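Local coordinates for protein transcriptional regulator of the TetR/AcrR family (Thermobifida fusca YX, PDB 3DCF) that probably binds cis-regulatory DNA as a TetR/AcrR-type repressor that controls transcription, at residues D56-I61 / P66-Y71; R117-L120 / A125-L128. All blocks are in the same frame, centred on the assembly; numbering follows the deposited sequence.

Contact 1 of 2, residues D56-I61 / P66-Y71; sequences DIADRI and PAIYYY
I68 pushes its longer branch between A58 and I61, the residues it touches most closely on helix 54-61. The methylene CG1 of I68 lies 3.4 Å from A58 CB and also brushes the A58 backbone, 3.7 Å from CA. Beyond it, the methyl CD1 of I68 meets I61 CD1 at 3.5 Å, the two isoleucines reaching toward each other tip to tip. Their shapes differ. In I68, CG1 stands beside the backbone N and opposite the carbonyl carbon (chi1 -64°), and a second bend at chi2 (-64°) folds the chain instead of extending it. I61 instead holds CG1 in the crowded position between N and the carbonyl carbon (chi1 67°), with the branch beyond fully extended toward I68.

The two helices belong to the predicted helix-turn-helix, in which helix 65-71 is probably the recognition helix, as in other TetR-family proteins. A58 and I68 have the closest CA atoms across the pair, 6.3 Å apart, a spacing the small alanine side chain permits. Replacing I68 with an alanine would probably leave A58 CB and I61 CD1 facing a gap and allow helix 65-71 to shift against helix 54-61. Helix 31-46 forms the third side: I57 rests on L43, and I61 on I36 and V39. At the far side of helix 54-61, D56 forms a salt bridge with K47.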
# COMPACT_ATOMS: atom_id res chain seq x y z
N ASP A 56 28.42 19.70 -6.15
CA ASP A 56 27.78 19.87 -7.47
C ASP A 56 26.67 20.92 -7.44
O ASP A 56 26.59 21.75 -8.36
CB ASP A 56 27.19 18.54 -7.98
CG ASP A 56 28.25 17.47 -8.25
OD1 ASP A 56 29.35 17.80 -8.73
OD2 ASP A 56 27.94 16.28 -8.00
N ILE A 57 25.82 20.88 -6.40
CA ILE A 57 24.70 21.84 -6.22
C ILE A 57 25.25 23.26 -6.03
O ILE A 57 24.78 24.18 -6.69
CB ILE A 57 23.76 21.45 -5.02
CG1 ILE A 57 23.07 20.10 -5.29
CG2 ILE A 57 22.70 22.53 -4.76
CD1 ILE A 57 22.42 19.47 -4.05
N ALA A 58 26.24 23.39 -5.14
CA ALA A 58 26.97 24.65 -4.89
C ALA A 58 27.61 25.22 -6.16
O ALA A 58 27.61 26.44 -6.35
CB ALA A 58 28.05 24.44 -3.82
N ASP A 59 28.16 24.34 -7.00
CA ASP A 59 28.77 24.73 -8.28
C ASP A 59 27.75 25.38 -9.25
O ASP A 59 27.99 26.49 -9.73
CB ASP A 59 29.44 23.52 -8.95
CG ASP A 59 30.21 23.90 -10.21
OD1 ASP A 59 31.19 24.66 -10.08
OD2 ASP A 59 29.85 23.43 -11.31
N ARG A 60 26.63 24.69 -9.48
CA ARG A 60 25.57 25.16 -10.42
C ARG A 60 24.96 26.54 -10.11
O ARG A 60 24.77 27.35 -11.01
CB ARG A 60 24.44 24.12 -10.55
CG ARG A 60 24.89 22.76 -11.09
N ILE A 61 24.62 26.78 -8.84
CA ILE A 61 24.09 28.11 -8.42
C ILE A 61 25.20 29.18 -8.27
O ILE A 61 24.91 30.38 -8.19
CB ILE A 61 23.23 28.03 -7.12
CG1 ILE A 61 24.07 27.63 -5.88
CG2 ILE A 61 22.08 27.06 -7.32
CD1 ILE A 61 23.27 27.58 -4.61
N PRO A 66 31.24 26.25 1.99
CA PRO A 66 30.75 26.91 3.23
C PRO A 66 29.39 27.63 3.12
O PRO A 66 28.60 27.59 4.07
CB PRO A 66 31.86 27.91 3.56
CG PRO A 66 33.07 27.26 3.05
CD PRO A 66 32.64 26.64 1.74
N ALA A 67 29.13 28.28 1.99
CA ALA A 67 27.86 29.00 1.78
C ALA A 67 26.62 28.07 1.75
O ALA A 67 25.56 28.46 2.27
CB ALA A 67 27.95 29.88 0.53
N ILE A 68 26.74 26.86 1.16
CA ILE A 68 25.63 25.86 1.12
C ILE A 68 25.34 25.23 2.51
O ILE A 68 24.18 24.92 2.79
CB ILE A 68 25.87 24.72 0.04
CG1 ILE A 68 25.88 25.29 -1.38
CG2 ILE A 68 24.79 23.64 0.07
CD1 ILE A 68 24.56 25.93 -1.86
N TYR A 69 26.38 25.04 3.34
CA TYR A 69 26.22 24.50 4.73
C TYR A 69 25.22 25.28 5.59
O TYR A 69 24.48 24.66 6.36
CB TYR A 69 27.55 24.37 5.50
CG TYR A 69 28.45 23.25 5.03
CD1 TYR A 69 28.03 21.92 5.08
CD2 TYR A 69 29.75 23.51 4.59
CE1 TYR A 69 28.86 20.87 4.66
CE2 TYR A 69 30.61 22.48 4.17
CZ TYR A 69 30.16 21.16 4.20
OH TYR A 69 31.01 20.16 3.79
N TYR A 70 25.22 26.61 5.46
CA TYR A 70 24.26 27.49 6.15
C TYR A 70 22.82 27.05 5.94
O TYR A 70 22.04 26.97 6.89
CB TYR A 70 24.44 28.95 5.69
CG TYR A 70 23.49 29.96 6.33
CD1 TYR A 70 23.73 30.47 7.62
CD2 TYR A 70 22.36 30.43 5.65
CE1 TYR A 70 22.86 31.42 8.22
CE2 TYR A 70 21.47 31.37 6.23
CZ TYR A 70 21.73 31.86 7.51
OH TYR A 70 20.88 32.78 8.09
N TYR A 71 22.48 26.73 4.69
CA TYR A 71 21.14 26.25 4.30
C TYR A 71 20.99 24.72 4.44
O TYR A 71 20.01 24.25 5.03
CB TYR A 71 20.79 26.72 2.88
CG TYR A 71 20.86 28.24 2.71
CD1 TYR A 71 19.84 29.07 3.19
CD2 TYR A 71 21.96 28.84 2.09
CE1 TYR A 71 19.90 30.49 3.04
CE2 TYR A 71 22.04 30.25 1.93
CZ TYR A 71 21.00 31.06 2.40
OH TYR A 71 21.08 32.43 2.26

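Contact 2 of 2, residues R117-L120 / A125-L128. Unlike the reference sequence in segment 125-128: L128 (reference Val).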
# COMPACT_ATOMS: atom_id res chain seq x y z
N ARG A 117 -3.71 11.71 -9.37
CA ARG A 117 -2.88 12.50 -10.32
C ARG A 117 -1.54 12.86 -9.69
O ARG A 117 -0.50 12.71 -10.32
CB ARG A 117 -3.56 13.81 -10.79
CG ARG A 117 -4.53 13.71 -11.98
CD ARG A 117 -4.91 15.13 -12.51
NE ARG A 117 -5.72 15.92 -11.56
CZ ARG A 117 -6.01 17.23 -11.65
NH1 ARG A 117 -5.53 18.00 -12.64
NH2 ARG A 117 -6.77 17.80 -10.71
N THR A 118 -1.58 13.33 -8.44
CA THR A 118 -0.38 13.70 -7.69
C THR A 118 0.52 12.49 -7.44
O THR A 118 1.75 12.64 -7.49
CB THR A 118 -0.71 14.39 -6.35
OG1 THR A 118 -1.63 15.46 -6.60
CG2 THR A 118 0.55 14.95 -5.67
N ILE A 119 -0.08 11.31 -7.17
CA ILE A 119 0.70 10.06 -6.95
C ILE A 119 1.47 9.66 -8.23
O ILE A 119 2.70 9.48 -8.18
CB ILE A 119 -0.18 8.83 -6.48
CG1 ILE A 119 -0.89 9.07 -5.14
CG2 ILE A 119 0.67 7.57 -6.35
CD1 ILE A 119 -0.00 9.41 -3.98
N LEU A 120 0.75 9.56 -9.35
CA LEU A 120 1.33 9.17 -10.66
C LEU A 120 2.42 10.12 -11.20
O LEU A 120 3.31 9.69 -11.94
CB LEU A 120 0.22 8.97 -11.72
CG LEU A 120 -0.84 7.90 -11.43
CD1 LEU A 120 -1.86 7.88 -12.55
CD2 LEU A 120 -0.26 6.50 -11.20
N ALA A 125 8.81 9.98 -5.10
CA ALA A 125 8.52 10.64 -3.82
C ALA A 125 7.62 9.77 -2.92
O ALA A 125 7.85 9.71 -1.71
CB ALA A 125 7.87 12.01 -4.04
N ASN A 126 6.63 9.10 -3.52
CA ASN A 126 5.72 8.18 -2.80
C ASN A 126 6.42 6.92 -2.28
O ASN A 126 6.18 6.53 -1.12
CB ASN A 126 4.48 7.82 -3.64
CG ASN A 126 3.45 8.93 -3.65
OD1 ASN A 126 3.27 9.61 -4.65
ND2 ASN A 126 2.79 9.14 -2.52
N THR A 127 7.27 6.31 -3.11
CA THR A 127 8.10 5.14 -2.70
C THR A 127 9.02 5.56 -1.54
O THR A 127 9.22 4.80 -0.59
CB THR A 127 8.96 4.59 -3.88
OG1 THR A 127 8.12 4.27 -4.99
CG2 THR A 127 9.78 3.35 -3.45
N LEU A 128 9.57 6.77 -1.66
CA LEU A 128 10.43 7.40 -0.64
C LEU A 128 9.63 7.74 0.64
O LEU A 128 10.16 7.62 1.74
CB LEU A 128 11.11 8.66 -1.22
CG LEU A 128 12.23 9.38 -0.50
CD1 LEU A 128 13.47 8.50 -0.41
CD2 LEU A 128 12.55 10.67 -1.25
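The van der Waals contact rests on one pair, I119 and N126, whose side chains cross at about a right angle. The terminal methyl CD1 of I119 lies 3.5 Å from N126 CG, close up against the amide group, while its other methyl, CG2, stays farther off, 4.1 Å from that same CG. I119 CG1 is set beside its own backbone N and opposite the carbonyl carbon (chi1 -61°), and chi2 of -57° bends CD1 round to the amide. N126 likewise carries CG opposite its carbonyl carbon (chi1 -78°), so its side chain spans the space between the helices, whose nearest CA atoms, those of I119 and N126, are 6.8 Å apart.

Polar bonds are made within the neighbouring turns and not across the pair. T118 OG1 bonds to E114 O one turn back, T118 O accepts from N122 ND2 in the link between the helices, and T127 OG1 bonds to L123 O.

The contact belongs to the C-terminal, TetR-like domain, and helices 187-190 and 75-98 close in around it. T187 comes onto I119 and Y188 onto N126, while T118 lies against A90 and R93. With no hydrogen bond or charge pair between the segments, what holds I119 to N126 is van der Waals contact between aliphatic carbon and a flat amide, which depends on shape and close fit more than on bond direction.

Overall arrangement
From the N terminus, helix 31-46 leads into helix 54-61, and contact 1 closes across four residues, one of them helical, to pack helix 65-71 against it. Helix 75-98 then carries the chain out of the DNA-binding part into the C-terminal domain. There, contact 2 joins segments four residues apart, three of them helical, across the tight break at N122, bringing helix 123-130 back beside helix 104-121. The loops follow in series, neither enclosing nor crossing the other. The centres of contact 1 and contact 2 lie about 27 Å apart. Each ties neighbouring helices within its own domain, while L128, resting on L79 and V83, brings helix 123-130 against helix 75-98.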